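Local coordinates for dihydropyrimidinase (Brevibacillus agri, PDB 3SFW), which probably hydrolyses the ring amide bond of dihydropyrimidines, opening them to N-carbamoyl-beta-amino acids at a zinc-containing active site, at residues Pro213-Ile225 / Val237-Ile249. Sequence-based numbering, arbitrary orientation.
With ZN (zinc ion), chain D; ACT (acetate ion), chain C.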
loop_
_atom_site.group_PDB
_atom_site.type_symbol
_atom_site.label_atom_id
_atom_site.label_comp_id
_atom_site.label_asym_id
_atom_site.label_seq_id
_atom_site.Cartn_x
_atom_site.Cartn_y
_atom_site.Cartn_z
ATOM N N PRO A 213 9.204 -1.933 20.591
ATOM C CA PRO A 213 8.135 -2.528 19.777
ATOM C C PRO A 213 8.444 -2.498 18.289
ATOM O O PRO A 213 9.276 -1.685 17.837
ATOM C CB PRO A 213 6.920 -1.637 20.057
ATOM C CG PRO A 213 7.292 -0.758 21.208
ATOM C CD PRO A 213 8.785 -0.656 21.201
ATOM N N PRO A 214 7.797 -3.374 17.519
ATOM C CA PRO A 214 8.160 -3.463 16.086
ATOM C C PRO A 214 7.943 -2.169 15.331
ATOM O O PRO A 214 8.612 -1.910 14.334
ATOM C CB PRO A 214 7.244 -4.582 15.542
ATOM C CG PRO A 214 6.300 -4.911 16.658
ATOM C CD PRO A 214 6.866 -4.435 17.944
ATOM N N GLU A 215 6.952 -1.376 15.757
ATOM C CA GLU A 215 6.716 -0.087 15.137
ATOM C C GLU A 215 7.957 0.809 15.174
ATOM O O GLU A 215 8.122 1.620 14.279
ATOM C CB GLU A 215 5.526 0.607 15.797
ATOM C CG GLU A 215 4.173 -0.136 15.529
ATOM C CD GLU A 215 3.850 -1.376 16.435
ATOM O OE1 GLU A 215 4.574 -1.721 17.403
ATOM O OE2 GLU A 215 2.817 -2.024 16.142
ATOM N N ALA A 216 8.798 0.651 16.196
ATOM C CA ALA A 216 10.031 1.458 16.343
ATOM C C ALA A 216 11.088 1.038 15.293
ATOM O O ALA A 216 11.901 1.860 14.835
ATOM C CB ALA A 216 10.607 1.288 17.776
ATOM N N GLU A 217 11.111 -0.265 14.997
ATOM C CA GLU A 217 11.987 -0.791 13.951
ATOM C C GLU A 217 11.420 -0.373 12.617
ATOM O O GLU A 217 12.147 0.084 11.722
ATOM C CB GLU A 217 12.108 -2.309 14.040
ATOM C CG GLU A 217 12.864 -2.879 12.840
ATOM C CD GLU A 217 13.003 -4.393 12.869
ATOM O OE1 GLU A 217 12.982 -5.021 13.948
ATOM O OE2 GLU A 217 13.228 -4.956 11.803
ATOM N N GLY A 218 10.105 -0.479 12.457
ATOM C CA GLY A 218 9.494 -0.028 11.196
ATOM C C GLY A 218 9.821 1.450 10.933
ATOM O O GLY A 218 10.121 1.855 9.787
ATOM N N GLU A 219 9.625 2.278 11.949
ATOM C CA GLU A 219 9.846 3.720 11.753
ATOM C C GLU A 219 11.286 4.037 11.307
ATOM O O GLU A 219 11.510 4.725 10.308
ATOM C CB GLU A 219 9.536 4.507 13.030
ATOM C CG GLU A 219 9.647 6.054 12.835
ATOM C CD GLU A 219 11.082 6.543 12.819
ATOM O OE1 GLU A 219 11.905 6.086 13.659
ATOM O OE2 GLU A 219 11.400 7.336 11.881
ATOM N N ALA A 220 12.248 3.451 11.985
ATOM C CA ALA A 220 13.652 3.758 11.652
ATOM C C ALA A 220 14.010 3.174 10.291
ATOM O O ALA A 220 14.823 3.741 9.553
ATOM C CB ALA A 220 14.587 3.225 12.749
ATOM N N THR A 221 13.444 1.998 9.977
ATOM C CA THR A 221 13.655 1.428 8.622
ATOM C C THR A 221 13.138 2.421 7.591
ATOM O O THR A 221 13.814 2.714 6.586
ATOM C CB THR A 221 12.928 0.043 8.488
ATOM O OG1 THR A 221 13.491 -0.844 9.465
ATOM C CG2 THR A 221 13.134 -0.512 7.093
ATOM N N GLY A 222 11.903 2.891 7.770
ATOM C CA GLY A 222 11.347 3.848 6.797
ATOM C C GLY A 222 12.158 5.143 6.683
ATOM O O GLY A 222 12.253 5.731 5.599
ATOM N N ARG A 223 12.648 5.616 7.825
ATOM C CA ARG A 223 13.458 6.843 7.857
ATOM C C ARG A 223 14.756 6.617 7.091
ATOM O O ARG A 223 15.151 7.458 6.262
ATOM C CB ARG A 223 13.743 7.258 9.298
ATOM C CG ARG A 223 14.687 8.483 9.413
ATOM C CD ARG A 223 14.393 9.225 10.736
ATOM N NE ARG A 223 14.105 8.290 11.837
ATOM C CZ ARG A 223 14.989 7.840 12.719
ATOM N NH1 ARG A 223 14.626 6.908 13.598
ATOM N NH2 ARG A 223 16.216 8.391 12.778
ATOM N N ALA A 224 15.415 5.484 7.334
ATOM C CA ALA A 224 16.680 5.241 6.613
ATOM C C ALA A 224 16.397 5.127 5.101
ATOM O O ALA A 224 17.169 5.635 4.263
ATOM C CB ALA A 224 17.336 3.979 7.144
ATOM N N ILE A 225 15.250 4.547 4.751
ATOM C CA ILE A 225 14.897 4.376 3.346
ATOM C C ILE A 225 14.627 5.737 2.677
ATOM O O ILE A 225 15.136 6.006 1.596
ATOM C CB ILE A 225 13.640 3.477 3.202
ATOM C CG1 ILE A 225 14.058 2.023 3.349
ATOM C CG2 ILE A 225 12.915 3.781 1.864
ATOM C CD1 ILE A 225 12.886 1.071 3.578
ATOM N N VAL A 237 19.690 -2.850 5.128
ATOM C CA VAL A 237 19.093 -2.868 6.448
ATOM C C VAL A 237 19.480 -4.176 7.128
ATOM O O VAL A 237 19.062 -5.261 6.686
ATOM C CB VAL A 237 17.541 -2.774 6.379
ATOM C CG1 VAL A 237 16.962 -2.645 7.840
ATOM C CG2 VAL A 237 17.098 -1.570 5.490
ATOM N N VAL A 238 20.241 -4.109 8.233
ATOM C CA VAL A 238 20.714 -5.362 8.860
ATOM C C VAL A 238 19.580 -5.884 9.770
ATOM O O VAL A 238 18.657 -5.140 10.105
ATOM C CB VAL A 238 22.001 -5.182 9.741
ATOM C CG1 VAL A 238 23.147 -4.533 8.919
ATOM C CG2 VAL A 238 21.705 -4.301 10.977
ATOM N N HIS A 239 19.644 -7.178 10.076
ATOM C CA HIS A 239 18.666 -7.844 10.956
ATOM C C HIS A 239 17.254 -7.260 10.865
ATOM O O HIS A 239 16.719 -6.798 11.866
ATOM C CB HIS A 239 19.151 -7.946 12.451
ATOM C CG HIS A 239 19.653 -6.656 13.068
ATOM N ND1 HIS A 239 18.948 -5.463 13.016
ATOM C CD2 HIS A 239 20.730 -6.425 13.870
ATOM C CE1 HIS A 239 19.611 -4.536 13.708
ATOM N NE2 HIS A 239 20.681 -5.108 14.247
ATOM N N VAL A 240 16.606 -7.441 9.711
ATOM C CA VAL A 240 15.158 -7.144 9.595
ATOM C C VAL A 240 14.382 -8.240 10.382
ATOM O O VAL A 240 14.611 -9.440 10.160
ATOM C CB VAL A 240 14.730 -7.132 8.089
ATOM C CG1 VAL A 240 13.192 -6.947 7.946
ATOM C CG2 VAL A 240 15.455 -6.011 7.359
ATOM N N SER A 241 13.571 -7.842 11.385
ATOM C CA SER A 241 12.980 -8.874 12.259
ATOM C C SER A 241 11.479 -8.973 12.134
ATOM O O SER A 241 10.854 -9.882 12.715
ATOM C CB SER A 241 13.340 -8.603 13.738
ATOM O OG SER A 241 12.625 -7.477 14.249
ATOM N N CYS A 242 10.858 -7.987 11.501
ATOM C CA CYS A 242 9.399 -7.880 11.595
ATOM C C CYS A 242 8.727 -7.448 10.323
ATOM O O CYS A 242 9.351 -6.866 9.410
ATOM C CB CYS A 242 8.974 -6.949 12.724
ATOM S SG CYS A 242 9.425 -5.207 12.492
ATOM N N ALA A 243 7.449 -7.807 10.229
ATOM C CA ALA A 243 6.658 -7.519 9.030
ATOM C C ALA A 243 6.570 -6.031 8.737
ATOM O O ALA A 243 6.639 -5.632 7.566
ATOM C CB ALA A 243 5.214 -8.138 9.159
ATOM N N ASP A 244 6.540 -5.197 9.776
ATOM C CA ASP A 244 6.465 -3.744 9.573
ATOM C C ASP A 244 7.659 -3.296 8.704
ATOM O O ASP A 244 7.488 -2.543 7.745
ATOM C CB ASP A 244 6.521 -3.060 10.936
ATOM C CG ASP A 244 6.206 -1.573 10.875
ATOM O OD1 ASP A 244 5.595 -1.088 11.852
ATOM O OD2 ASP A 244 6.601 -0.864 9.914
ATOM N N ALA A 245 8.846 -3.791 9.039
ATOM C CA ALA A 245 10.050 -3.434 8.293
ATOM C C ALA A 245 10.066 -4.073 6.905
ATOM O O ALA A 245 10.438 -3.405 5.904
ATOM C CB ALA A 245 11.289 -3.796 9.065
ATOM N N VAL A 246 9.659 -5.338 6.825
ATOM C CA VAL A 246 9.583 -5.996 5.507
ATOM C C VAL A 246 8.697 -5.207 4.539
ATOM O O VAL A 246 9.082 -4.947 3.401
ATOM C CB VAL A 246 9.026 -7.431 5.627
ATOM C CG1 VAL A 246 8.752 -7.994 4.222
ATOM C CG2 VAL A 246 10.037 -8.369 6.386
ATOM N N ARG A 247 7.524 -4.781 5.007
ATOM C CA ARG A 247 6.596 -4.026 4.135
ATOM C C ARG A 247 7.248 -2.758 3.572
ATOM O O ARG A 247 7.021 -2.400 2.427
ATOM C CB ARG A 247 5.318 -3.616 4.932
ATOM C CG ARG A 247 4.508 -4.825 5.324
ATOM C CD ARG A 247 3.515 -4.494 6.453
ATOM N NE ARG A 247 2.927 -5.718 6.979
ATOM C CZ ARG A 247 2.293 -5.791 8.147
ATOM N NH1 ARG A 247 2.184 -4.703 8.899
ATOM N NH2 ARG A 247 1.786 -6.942 8.568
ATOM N N ARG A 248 7.995 -2.046 4.411
ATOM C CA ARG A 248 8.642 -0.798 4.006
ATOM C C ARG A 248 9.754 -1.052 2.976
ATOM O O ARG A 248 9.900 -0.305 1.985
ATOM C CB ARG A 248 9.204 -0.068 5.209
ATOM C CG ARG A 248 8.102 0.618 6.071
ATOM C CD ARG A 248 8.646 0.910 7.392
ATOM N NE ARG A 248 7.639 1.427 8.351
ATOM C CZ ARG A 248 7.336 2.721 8.530
ATOM N NH1 ARG A 248 7.791 3.667 7.704
ATOM N NH2 ARG A 248 6.649 3.073 9.611
ATOM N N ILE A 249 10.494 -2.125 3.182
ATOM C CA ILE A 249 11.580 -2.498 2.249
ATOM C C ILE A 249 10.952 -2.914 0.927
ATOM O O ILE A 249 11.397 -2.490 -0.153
ATOM C CB ILE A 249 12.474 -3.615 2.828
ATOM C CG1 ILE A 249 13.338 -3.023 3.946
ATOM C CG2 ILE A 249 13.448 -4.195 1.743
ATOM C CD1 ILE A 249 13.980 -4.101 4.877
HETATM ZN ZN ZN D . 22.385 -4.336 15.383
HETATM C C ACT C . 2.700 -9.217 5.757
HETATM O O ACT C . 2.054 -9.385 6.820
HETATM O OXT ACT C . 2.645 -10.103 4.816
HETATM C CH3 ACT C . 3.511 -8.024 5.649
HETATM O O HOH W 1 6.295 1.715 12.062
HETATM O O HOH W 2 23.828 -3.858 16.837
HETATM O O HOH W 3 21.812 -5.342 17.299
#
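G218 and A245 bring helices 214-225 and 243-249 together, their CA atoms 4.5 Å apart; the axes run nearly parallel, crossing at -20° with a closest approach of 8.0 Å. G218 CA lies 3.3 Å from D244 OD2. R248 enters as a knob among G218, T221, G222 and I225, its guanidinium lying with one face against G218 O. In the guanidinium plane, NE makes a salt bridge to D244 OD2 (3.0 Å), while NH2 donates to a water that also bonds D244 OD1 and E215 O. A methionine in its place would probably leave the D244 carboxylate without this salt bridge and the water without one of its three partners. These are neighbouring outer helices of the TIM barrel typical of amidohydrolases; strand 234-237, which joins them in sequence, leads to H239, whose NE2 binds zinc at 2.2 Å. Just beyond that ligand, E217 grips S241 with both carboxylate oxygens: OE2 accepts from S241 N through its syn lone pair (2.9 Å, 173°), and OE1 takes a very short bond from S241 OG. With CG anti to the backbone N (chi1 172°), the extended E217 chain spans the interface; R292 binds both residues. Farther toward the C-terminal ends, T221 CG2 meets I249 CG1 at 4.0 Å.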